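Long-range contacts in 389aa long hypothetical nucleolar protein (Pyrococcus horikoshii, PDB 5ZVE), which methylates carbon 5 of cytosine 72 in several archaeal tRNAs, using S-adenosyl-L-methionine as the methyl donor: residues Lys28-Glu34 with Gly280-Trp286; Pro89-Asn94 with Pro110-Asp116; Ile265-Ile270 with Ala308-Arg313. All coordinates share one frame; numbering follows the deposited sequence.

Overall arrangement
Interaction 1 joins the end of helix 19-29, in the ferredoxin-like N-terminal part, to the loop between strand 267-273 and helix 291-310 of the methyltransferase domain, its centre about 11 Å from that of the chain. Both segments of interaction 2, in the PUA domain, fall between those of interaction 1; the two centres are about 22 Å apart. Interaction 3, in the Rossmann-like domain, starts from strand 267-273, and its segments alternate with those of interaction 1, about 35 Å away between centres. It lies across the chain's centre from interaction 2, about 50 Å between centres. Interaction 1 thus ties an N-terminal module to the catalytic domain, whereas the others are internal to their domains.

Interaction 1. Residues Lys28-Glu34 with Gly280-Trp286; sequences KLREPVE and GVRPKLW
R282 reaches from the methyltransferase loop 280-286 into the turn that follows helix 19-29, and so joins the ferredoxin-like part of this RsmB/NOP-family enzyme to its Rossmann-like catalytic domain. Its charge is met by E34 in an end-on, two-nitrogen salt bridge. NH1 of R282 meets OE1 of E34 on the syn side at 3.1 Å, while OE2 lies in the guanidinium plane, in a nearly straight bond from NH2 (171°). The two flat groups are nonetheless turned 54° apart, and NH2 accordingly reaches OE2 from above the carboxylate plane. A bend at chi3 turns the otherwise extended R282 chain toward these acceptors.

Backbone carbonyls take up the remaining R282 donors: the one N-H of NE is shared between O of E31 (3.0 Å) and, weakly, O of K28, which also takes a weak bond from NH2. P32 and V33 lie over one guanidinium face and CB of K28 over the other, which confines the group's rotation. NH1 also bonds to O of T371. E31 itself turns its carboxylate to R75.

Backbone pairing continues the contact: N of K284 donates to O of L29 at 2.7 Å, just after the cis peptide bond that precedes P283. CD2 of L29 packs on the aliphatic stem of R282, 3.8 Å from CG, their chains crossing at about a right angle. V281 turns away from the turn, its side chain about 4 Å from that of C323, the predicted nucleophile.

At the far end R30 holds the chain before W286. Its NE donates to O of L285 at 2.8 Å, and CZ stands 4.7 Å from the centroid of the W286 six-membered ring in a cation-pi contact, only 8° off the ring normal, with NH2 coming closest, 3.6 Å from CZ2.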
loop_
_atom_site.group_PDB
_atom_site.type_symbol
_atom_site.label_atom_id
_atom_site.label_comp_id
_atom_site.label_asym_id
_atom_site.label_seq_id
_atom_site.Cartn_x
_atom_site.Cartn_y
_atom_site.Cartn_z
ATOM N N LYS A 28 -13.567 -7.263 5.500
ATOM C CA LYS A 28 -12.909 -5.973 5.661
ATOM C C LYS A 28 -12.001 -5.644 4.480
ATOM O O LYS A 28 -11.859 -4.477 4.114
ATOM C CB LYS A 28 -12.119 -5.938 6.970
ATOM C CG LYS A 28 -13.008 -5.850 8.199
ATOM C CD LYS A 28 -14.209 -4.949 7.933
ATOM C CE LYS A 28 -15.067 -4.774 9.174
ATOM N NZ LYS A 28 -16.258 -3.921 8.898
ATOM N N LEU A 29 -11.403 -6.675 3.879
ATOM C CA LEU A 29 -10.539 -6.492 2.714
ATOM C C LEU A 29 -11.283 -5.844 1.550
ATOM O O LEU A 29 -10.679 -5.163 0.717
ATOM C CB LEU A 29 -9.948 -7.831 2.255
ATOM C CG LEU A 29 -8.685 -8.347 2.948
ATOM C CD1 LEU A 29 -8.244 -9.674 2.330
ATOM C CD2 LEU A 29 -7.571 -7.320 2.865
ATOM N N ARG A 30 -12.595 -6.043 1.498
ATOM C CA ARG A 30 -13.388 -5.482 0.409
ATOM C C ARG A 30 -13.565 -3.975 0.556
ATOM O O ARG A 30 -13.922 -3.292 -0.399
ATOM C CB ARG A 30 -14.762 -6.152 0.339
ATOM C CG ARG A 30 -15.490 -5.940 -0.988
ATOM C CD ARG A 30 -15.480 -7.204 -1.794
ATOM N NE ARG A 30 -15.865 -7.019 -3.194
ATOM C CZ ARG A 30 -17.103 -7.119 -3.668
ATOM N NH1 ARG A 30 -18.115 -7.410 -2.863
ATOM N NH2 ARG A 30 -17.319 -6.943 -4.964
ATOM N N GLU A 31 -13.280 -3.460 1.748
ATOM C CA GLU A 31 -13.490 -2.047 2.056
ATOM C C GLU A 31 -12.169 -1.281 2.131
ATOM O O GLU A 31 -11.118 -1.872 2.389
ATOM C CB GLU A 31 -14.241 -1.899 3.384
ATOM C CG GLU A 31 -15.474 -2.777 3.537
ATOM C CD GLU A 31 -16.100 -2.646 4.918
ATOM O OE1 GLU A 31 -15.521 -1.940 5.771
ATOM O OE2 GLU A 31 -17.166 -3.253 5.154
ATOM N N PRO A 32 -12.219 0.043 1.901
ATOM C CA PRO A 32 -11.020 0.866 2.091
ATOM C C PRO A 32 -10.606 0.880 3.556
ATOM O O PRO A 32 -11.430 0.575 4.420
ATOM C CB PRO A 32 -11.462 2.262 1.628
ATOM C CG PRO A 32 -12.723 2.038 0.837
ATOM C CD PRO A 32 -13.368 0.836 1.439
ATOM N N VAL A 33 -9.355 1.226 3.832
ATOM C CA VAL A 33 -8.890 1.266 5.210
ATOM C C VAL A 33 -9.733 2.270 5.986
ATOM O O VAL A 33 -10.164 3.291 5.438
ATOM C CB VAL A 33 -7.390 1.621 5.311
ATOM C CG1 VAL A 33 -6.551 0.574 4.574
ATOM C CG2 VAL A 33 -7.114 3.016 4.773
ATOM N N GLU A 34 -10.013 1.945 7.244
ATOM C CA GLU A 34 -10.827 2.806 8.094
ATOM C C GLU A 34 -10.037 4.042 8.504
ATOM O O GLU A 34 -10.596 5.133 8.648
ATOM C CB GLU A 34 -11.311 2.044 9.332
ATOM C CG GLU A 34 -12.276 0.894 9.038
ATOM C CD GLU A 34 -11.592 -0.371 8.520
ATOM O OE1 GLU A 34 -10.356 -0.377 8.350
ATOM O OE2 GLU A 34 -12.302 -1.370 8.287
ATOM N N GLY A 280 -3.185 -8.545 0.813
ATOM C CA GLY A 280 -3.599 -7.702 1.920
ATOM C C GLY A 280 -4.040 -6.296 1.548
ATOM O O GLY A 280 -4.499 -5.545 2.406
ATOM N N VAL A 281 -3.909 -5.930 0.276
ATOM C CA VAL A 281 -4.154 -4.550 -0.116
ATOM C C VAL A 281 -5.646 -4.236 -0.136
ATOM O O VAL A 281 -6.480 -5.097 -0.411
ATOM C CB VAL A 281 -3.531 -4.217 -1.493
ATOM C CG1 VAL A 281 -2.052 -4.566 -1.509
ATOM C CG2 VAL A 281 -4.265 -4.918 -2.608
ATOM N N ARG A 282 -5.970 -2.994 0.194
ATOM C CA ARG A 282 -7.352 -2.552 0.279
ATOM C C ARG A 282 -7.534 -1.283 -0.552
ATOM O O ARG A 282 -6.599 -0.495 -0.688
ATOM C CB ARG A 282 -7.746 -2.321 1.742
ATOM C CG ARG A 282 -7.588 -3.562 2.612
ATOM C CD ARG A 282 -7.803 -3.245 4.080
ATOM N NE ARG A 282 -9.208 -2.998 4.376
ATOM C CZ ARG A 282 -9.660 -2.551 5.542
ATOM N NH1 ARG A 282 -8.814 -2.295 6.531
ATOM N NH2 ARG A 282 -10.957 -2.357 5.717
ATOM N N PRO A 283 -8.728 -1.098 -1.141
ATOM C CA PRO A 283 -9.848 -2.038 -1.106
ATOM C C PRO A 283 -9.666 -3.164 -2.115
ATOM O O PRO A 283 -8.978 -2.987 -3.119
ATOM C CB PRO A 283 -11.042 -1.164 -1.477
ATOM C CG PRO A 283 -10.464 -0.149 -2.394
ATOM C CD PRO A 283 -9.053 0.106 -1.927
ATOM N N LYS A 284 -10.265 -4.313 -1.830
ATOM C CA LYS A 284 -10.179 -5.462 -2.714
ATOM C C LYS A 284 -11.549 -5.733 -3.332
ATOM O O LYS A 284 -12.344 -6.501 -2.789
ATOM C CB LYS A 284 -9.670 -6.687 -1.952
ATOM C CG LYS A 284 -9.346 -7.882 -2.825
ATOM C CD LYS A 284 -8.164 -7.613 -3.741
ATOM C CE LYS A 284 -6.874 -7.517 -2.945
ATOM N NZ LYS A 284 -5.676 -7.517 -3.833
ATOM N N LEU A 285 -11.829 -5.070 -4.452
ATOM C CA LEU A 285 -13.099 -5.237 -5.154
ATOM C C LEU A 285 -13.230 -6.667 -5.682
ATOM O O LEU A 285 -14.236 -7.331 -5.439
ATOM C CB LEU A 285 -13.229 -4.224 -6.295
ATOM C CG LEU A 285 -13.724 -2.814 -5.940
ATOM C CD1 LEU A 285 -12.757 -2.079 -5.023
ATOM C CD2 LEU A 285 -13.990 -1.997 -7.196
ATOM N N TRP A 286 -12.218 -7.130 -6.410
ATOM C CA TRP A 286 -12.173 -8.510 -6.884
ATOM C C TRP A 286 -10.750 -9.030 -6.813
ATOM O O TRP A 286 -9.849 -8.470 -7.435
ATOM C CB TRP A 286 -12.700 -8.631 -8.319
ATOM C CG TRP A 286 -14.062 -8.039 -8.507
ATOM C CD1 TRP A 286 -14.351 -6.809 -9.010
ATOM C CD2 TRP A 286 -15.316 -8.649 -8.182
ATOM N NE1 TRP A 286 -15.709 -6.614 -9.027
ATOM C CE2 TRP A 286 -16.325 -7.726 -8.521
ATOM C CE3 TRP A 286 -15.683 -9.882 -7.642
ATOM C CZ2 TRP A 286 -17.681 -8.000 -8.335
ATOM C CZ3 TRP A 286 -17.028 -10.152 -7.456
ATOM C CH2 TRP A 286 -18.012 -9.216 -7.804
HETATM O O HOH W 1 -7.918 1.459 1.484
#

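Interaction 2. Residues Pro89-Asn94 with Pro110-Asp116; sequences PVVVAN and PGVLKAD
Strands 90-93 and 112-115 run antiparallel, the axes of these short segments 4.6 Å apart at closest approach and 155° between N-to-C directions, with V91-A115 a non-hydrogen-bonded pair and V92-K114 a hydrogen-bonded one. N of D116 donates to O of V90 at 2.9 Å, and N of V92 to O of K114. The register then slips by one residue in a classic beta bulge: L113 and K114 both face V92, whose O accepts 2.7 Å from N of L113 and, weakly, 3.3 Å from N of K114. Beyond it, N of N94 donates to O of G111.

The bulge sets the side-chain pattern. V92 lies alongside both bulge residues, all pointing the same way, with CG1 touching CD2 of L113 at 3.8 Å and CB and CG2 meeting CG of K114. CG1 of V92 stands anti to the backbone N (chi1 -173°), which places it beside L113 and leaves CG2 for K114. On the other face, CG1 of V91 meets CG1 of V112, and its CG2 meets CB of A115, both at 4.2 Å. At the P89 end, CB of P89 packs against CB of D116, and a water links N of V90 to OD2 of D116, whose OD1 accepts from N of N118.

Both strands belong to the PUA domain sheet, where 112-115 is an outermost strand and 90-93 is flanked on its other side by parallel strand 124-128. The side chains of V91 and V112 touch M147 of helix 144-147 and L107 of strand 107-108, while OD1 of N94 N-caps helix 95-101 through N of A97.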
loop_
_atom_site.group_PDB
_atom_site.type_symbol
_atom_site.label_atom_id
_atom_site.label_comp_id
_atom_site.label_asym_id
_atom_site.label_seq_id
_atom_site.Cartn_x
_atom_site.Cartn_y
_atom_site.Cartn_z
ATOM N N PRO A 89 -30.346 5.218 -14.050
ATOM C CA PRO A 89 -29.596 4.709 -15.201
ATOM C C PRO A 89 -28.154 4.371 -14.804
ATOM O O PRO A 89 -27.597 5.010 -13.915
ATOM C CB PRO A 89 -29.642 5.870 -16.197
ATOM C CG PRO A 89 -29.908 7.077 -15.373
ATOM C CD PRO A 89 -30.766 6.616 -14.231
ATOM N N VAL A 90 -27.558 3.387 -15.467
ATOM C CA VAL A 90 -26.256 2.880 -15.055
ATOM C C VAL A 90 -25.116 3.476 -15.879
ATOM O O VAL A 90 -25.183 3.523 -17.108
ATOM C CB VAL A 90 -26.206 1.335 -15.160
ATOM C CG1 VAL A 90 -24.777 0.811 -15.013
ATOM C CG2 VAL A 90 -27.134 0.699 -14.133
ATOM N N VAL A 91 -24.081 3.949 -15.185
ATOM C CA VAL A 91 -22.793 4.211 -15.816
ATOM C C VAL A 91 -21.818 3.117 -15.392
ATOM O O VAL A 91 -21.655 2.848 -14.203
ATOM C CB VAL A 91 -22.211 5.588 -15.438
ATOM C CG1 VAL A 91 -20.851 5.777 -16.092
ATOM C CG2 VAL A 91 -23.154 6.703 -15.851
ATOM N N VAL A 92 -21.186 2.474 -16.367
ATOM C CA VAL A 92 -20.205 1.440 -16.073
ATOM C C VAL A 92 -18.801 2.024 -16.148
ATOM O O VAL A 92 -18.368 2.484 -17.203
ATOM C CB VAL A 92 -20.321 0.249 -17.037
ATOM C CG1 VAL A 92 -19.402 -0.881 -16.591
ATOM C CG2 VAL A 92 -21.761 -0.236 -17.116
ATOM N N ALA A 93 -18.099 2.012 -15.017
ATOM C CA ALA A 93 -16.722 2.483 -14.956
ATOM C C ALA A 93 -15.790 1.305 -15.154
ATOM O O ALA A 93 -16.112 0.191 -14.750
ATOM C CB ALA A 93 -16.444 3.171 -13.622
ATOM N N ASN A 94 -14.645 1.532 -15.786
ATOM C CA ASN A 94 -13.669 0.459 -15.901
ATOM C C ASN A 94 -13.081 0.133 -14.531
ATOM O O ASN A 94 -13.284 0.874 -13.568
ATOM C CB ASN A 94 -12.569 0.802 -16.922
ATOM C CG ASN A 94 -11.653 1.940 -16.479
ATOM O OD1 ASN A 94 -11.138 1.961 -15.359
ATOM N ND2 ASN A 94 -11.428 2.886 -17.382
ATOM N N PRO A 110 -12.394 9.190 -19.535
ATOM C CA PRO A 110 -11.635 7.971 -19.847
ATOM C C PRO A 110 -11.909 6.813 -18.883
ATOM O O PRO A 110 -11.585 5.669 -19.198
ATOM C CB PRO A 110 -10.170 8.421 -19.742
ATOM C CG PRO A 110 -10.192 9.708 -19.013
ATOM C CD PRO A 110 -11.500 10.348 -19.352
ATOM N N GLY A 111 -12.487 7.106 -17.723
ATOM C CA GLY A 111 -12.806 6.067 -16.763
ATOM C C GLY A 111 -14.120 5.375 -17.070
ATOM O O GLY A 111 -14.495 4.414 -16.402
ATOM N N VAL A 112 -14.815 5.859 -18.094
ATOM C CA VAL A 112 -16.127 5.328 -18.453
ATOM C C VAL A 112 -16.021 4.227 -19.507
ATOM O O VAL A 112 -15.479 4.441 -20.592
ATOM C CB VAL A 112 -17.059 6.438 -18.979
ATOM C CG1 VAL A 112 -18.367 5.845 -19.488
ATOM C CG2 VAL A 112 -17.317 7.472 -17.894
ATOM N N LEU A 113 -16.561 3.056 -19.185
ATOM C CA LEU A 113 -16.534 1.916 -20.092
ATOM C C LEU A 113 -17.732 1.945 -21.039
ATOM O O LEU A 113 -17.582 1.836 -22.257
ATOM C CB LEU A 113 -16.513 0.611 -19.288
ATOM C CG LEU A 113 -16.463 -0.726 -20.031
ATOM C CD1 LEU A 113 -15.147 -0.870 -20.780
ATOM C CD2 LEU A 113 -16.657 -1.879 -19.055
ATOM N N LYS A 114 -18.917 2.111 -20.466
ATOM C CA LYS A 114 -20.155 2.209 -21.228
ATOM C C LYS A 114 -21.249 2.726 -20.300
ATOM O O LYS A 114 -21.047 2.797 -19.087
ATOM C CB LYS A 114 -20.534 0.855 -21.829
ATOM C CG LYS A 114 -20.685 -0.257 -20.804
ATOM C CD LYS A 114 -20.834 -1.615 -21.468
ATOM C CE LYS A 114 -21.021 -2.705 -20.433
ATOM N NZ LYS A 114 -21.046 -4.069 -21.035
ATOM N N ALA A 115 -22.396 3.096 -20.860
ATOM C CA ALA A 115 -23.445 3.711 -20.058
ATOM C C ALA A 115 -24.822 3.596 -20.697
ATOM O O ALA A 115 -24.950 3.267 -21.879
ATOM C CB ALA A 115 -23.113 5.173 -19.805
ATOM N N ASP A 116 -25.846 3.863 -19.892
ATOM C CA ASP A 116 -27.227 3.905 -20.355
ATOM C C ASP A 116 -27.387 5.081 -21.314
ATOM O O ASP A 116 -26.946 6.190 -21.019
ATOM C CB ASP A 116 -28.181 4.021 -19.159
ATOM C CG ASP A 116 -29.646 3.908 -19.549
ATOM O OD1 ASP A 116 -30.118 4.689 -20.403
ATOM O OD2 ASP A 116 -30.335 3.028 -18.992
HETATM O O HOH W 2 -29.122 1.902 -16.845
#

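Interaction 3. Residues Ile265-Ile270 with Ala308-Arg313; sequences IKADKI and AIKSLR
I270 sends its side chain into the corner where helix 291-310 ends and strand 312-313 begins. CG1 stands anti to the carbonyl carbon (chi1 -70°) and the chain runs on extended, which carries CD1 to 4.1 Å from CB of A308 and 3.9 Å from CG of L312. CG2, the other branch, also touches CB of A308, so the isoleucine straddles that methyl. L312 crosses I270 obliquely. Its chi1 of -98° departs from a staggered value, and its CD2 lies against O of A267 at 3.2 Å, a close approach of a methyl to a backbone oxygen.

Two backbone bonds from A267 clasp L312 in a parallel bridge: its N donates to O of S311 at 2.8 Å and its O accepts from N of R313, the residues before and after L312. The contact belongs to a Rossmann-like beta-alpha-beta crossover, in which strand 267-273 leads through helix 291-310 to parallel strand 316-322, here with short strand 312-313 before it. I202 of strand 201-203 and L318 of strand 316-322 pack around I270 in the same core.

On the outer side, R313 runs past K266, its CG lying 3.4 Å from CB of the lysine. The arginine chain then bends and brings its guanidinium alongside the D268 carboxylate, the two planes 58° apart. NH1 of R313 forms a salt bridge with OD1 of D268 at 3.3 Å, while the second oxygen, OD2, accepts from N of V200.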
loop_
_atom_site.group_PDB
_atom_site.type_symbol
_atom_site.label_atom_id
_atom_site.label_comp_id
_atom_site.label_asym_id
_atom_site.label_seq_id
_atom_site.Cartn_x
_atom_site.Cartn_y
_atom_site.Cartn_z
ATOM N N ILE A 265 29.251 -4.492 -2.500
ATOM C CA ILE A 265 28.786 -3.939 -1.237
ATOM C C ILE A 265 28.394 -4.996 -0.207
ATOM O O ILE A 265 27.686 -5.950 -0.518
ATOM C CB ILE A 265 27.604 -3.005 -1.484
ATOM C CG1 ILE A 265 28.029 -1.916 -2.470
ATOM C CG2 ILE A 265 27.108 -2.404 -0.180
ATOM C CD1 ILE A 265 26.900 -1.082 -2.982
ATOM N N LYS A 266 28.860 -4.812 1.023
ATOM C CA LYS A 266 28.346 -5.561 2.161
ATOM C C LYS A 266 27.591 -4.595 3.067
ATOM O O LYS A 266 28.199 -3.793 3.775
ATOM C CB LYS A 266 29.469 -6.257 2.929
ATOM C CG LYS A 266 30.242 -7.302 2.145
ATOM C CD LYS A 266 31.408 -7.834 2.973
ATOM C CE LYS A 266 32.411 -8.602 2.126
ATOM N NZ LYS A 266 33.515 -9.160 2.956
ATOM N N ALA A 267 26.264 -4.663 3.037
ATOM C CA ALA A 267 25.447 -3.686 3.747
ATOM C C ALA A 267 25.282 -4.009 5.221
ATOM O O ALA A 267 25.305 -5.168 5.626
ATOM C CB ALA A 267 24.080 -3.571 3.092
ATOM N N ASP A 268 25.105 -2.959 6.016
ATOM C CA ASP A 268 24.752 -3.093 7.421
ATOM C C ASP A 268 23.245 -3.283 7.572
ATOM O O ASP A 268 22.774 -3.999 8.457
ATOM C CB ASP A 268 25.227 -1.867 8.201
ATOM C CG ASP A 268 26.726 -1.666 8.102
ATOM O OD1 ASP A 268 27.466 -2.415 8.771
ATOM O OD2 ASP A 268 27.165 -0.784 7.334
ATOM N N LYS A 269 22.493 -2.629 6.697
ATOM C CA LYS A 269 21.040 -2.670 6.764
ATOM C C LYS A 269 20.458 -2.893 5.385
ATOM O O LYS A 269 20.786 -2.188 4.427
ATOM C CB LYS A 269 20.484 -1.373 7.366
ATOM C CG LYS A 269 21.018 -1.053 8.752
ATOM C CD LYS A 269 20.362 -1.930 9.800
ATOM C CE LYS A 269 20.994 -1.727 11.167
ATOM N NZ LYS A 269 21.006 -0.301 11.574
ATOM N N ILE A 270 19.587 -3.883 5.286
ATOM C CA ILE A 270 18.873 -4.108 4.045
ATOM C C ILE A 270 17.372 -4.143 4.283
ATOM O O ILE A 270 16.886 -4.868 5.153
ATOM C CB ILE A 270 19.309 -5.420 3.368
ATOM C CG1 ILE A 270 20.733 -5.292 2.823
ATOM C CG2 ILE A 270 18.359 -5.768 2.254
ATOM C CD1 ILE A 270 21.212 -6.523 2.073
ATOM N N ALA A 308 20.014 -10.949 -0.551
ATOM C CA ALA A 308 20.151 -10.007 0.555
ATOM C C ALA A 308 21.063 -10.558 1.639
ATOM O O ALA A 308 21.941 -9.855 2.142
ATOM C CB ALA A 308 18.789 -9.680 1.141
ATOM N N ILE A 309 20.837 -11.816 2.001
ATOM C CA ILE A 309 21.635 -12.490 3.018
ATOM C C ILE A 309 23.118 -12.492 2.652
ATOM O O ILE A 309 23.973 -12.207 3.492
ATOM C CB ILE A 309 21.155 -13.942 3.222
ATOM C CG1 ILE A 309 19.745 -13.955 3.823
ATOM C CG2 ILE A 309 22.117 -14.714 4.112
ATOM C CD1 ILE A 309 19.151 -15.347 3.943
ATOM N N LYS A 310 23.417 -12.797 1.394
ATOM C CA LYS A 310 24.802 -12.845 0.933
ATOM C C LYS A 310 25.430 -11.456 0.857
ATOM O O LYS A 310 26.651 -11.322 0.877
ATOM C CB LYS A 310 24.889 -13.519 -0.437
ATOM C CG LYS A 310 24.625 -15.015 -0.421
ATOM C CD LYS A 310 25.012 -15.669 -1.747
ATOM C CE LYS A 310 24.257 -15.056 -2.917
ATOM N NZ LYS A 310 24.607 -15.709 -4.217
ATOM N N SER A 311 24.595 -10.425 0.778
ATOM C CA SER A 311 25.092 -9.056 0.690
ATOM C C SER A 311 25.096 -8.354 2.040
ATOM O O SER A 311 25.443 -7.178 2.132
ATOM C CB SER A 311 24.253 -8.246 -0.298
ATOM O OG SER A 311 24.272 -8.821 -1.594
ATOM N N LEU A 312 24.710 -9.073 3.088
ATOM C CA LEU A 312 24.707 -8.502 4.429
ATOM C C LEU A 312 26.011 -8.809 5.140
ATOM O O LEU A 312 26.504 -9.937 5.082
ATOM C CB LEU A 312 23.539 -9.043 5.259
ATOM C CG LEU A 312 22.262 -8.214 5.392
ATOM C CD1 LEU A 312 21.279 -8.931 6.306
ATOM C CD2 LEU A 312 22.556 -6.815 5.918
ATOM N N ARG A 313 26.574 -7.808 5.803
ATOM C CA ARG A 313 27.679 -8.069 6.711
ATOM C C ARG A 313 27.165 -8.949 7.833
ATOM O O ARG A 313 25.975 -8.912 8.160
ATOM C CB ARG A 313 28.262 -6.780 7.286
ATOM C CG ARG A 313 28.743 -5.783 6.260
ATOM C CD ARG A 313 29.234 -4.514 6.936
ATOM N NE ARG A 313 30.381 -4.779 7.802
ATOM C CZ ARG A 313 31.053 -3.842 8.461
ATOM N NH1 ARG A 313 30.691 -2.569 8.362
ATOM N NH2 ARG A 313 32.085 -4.177 9.226
#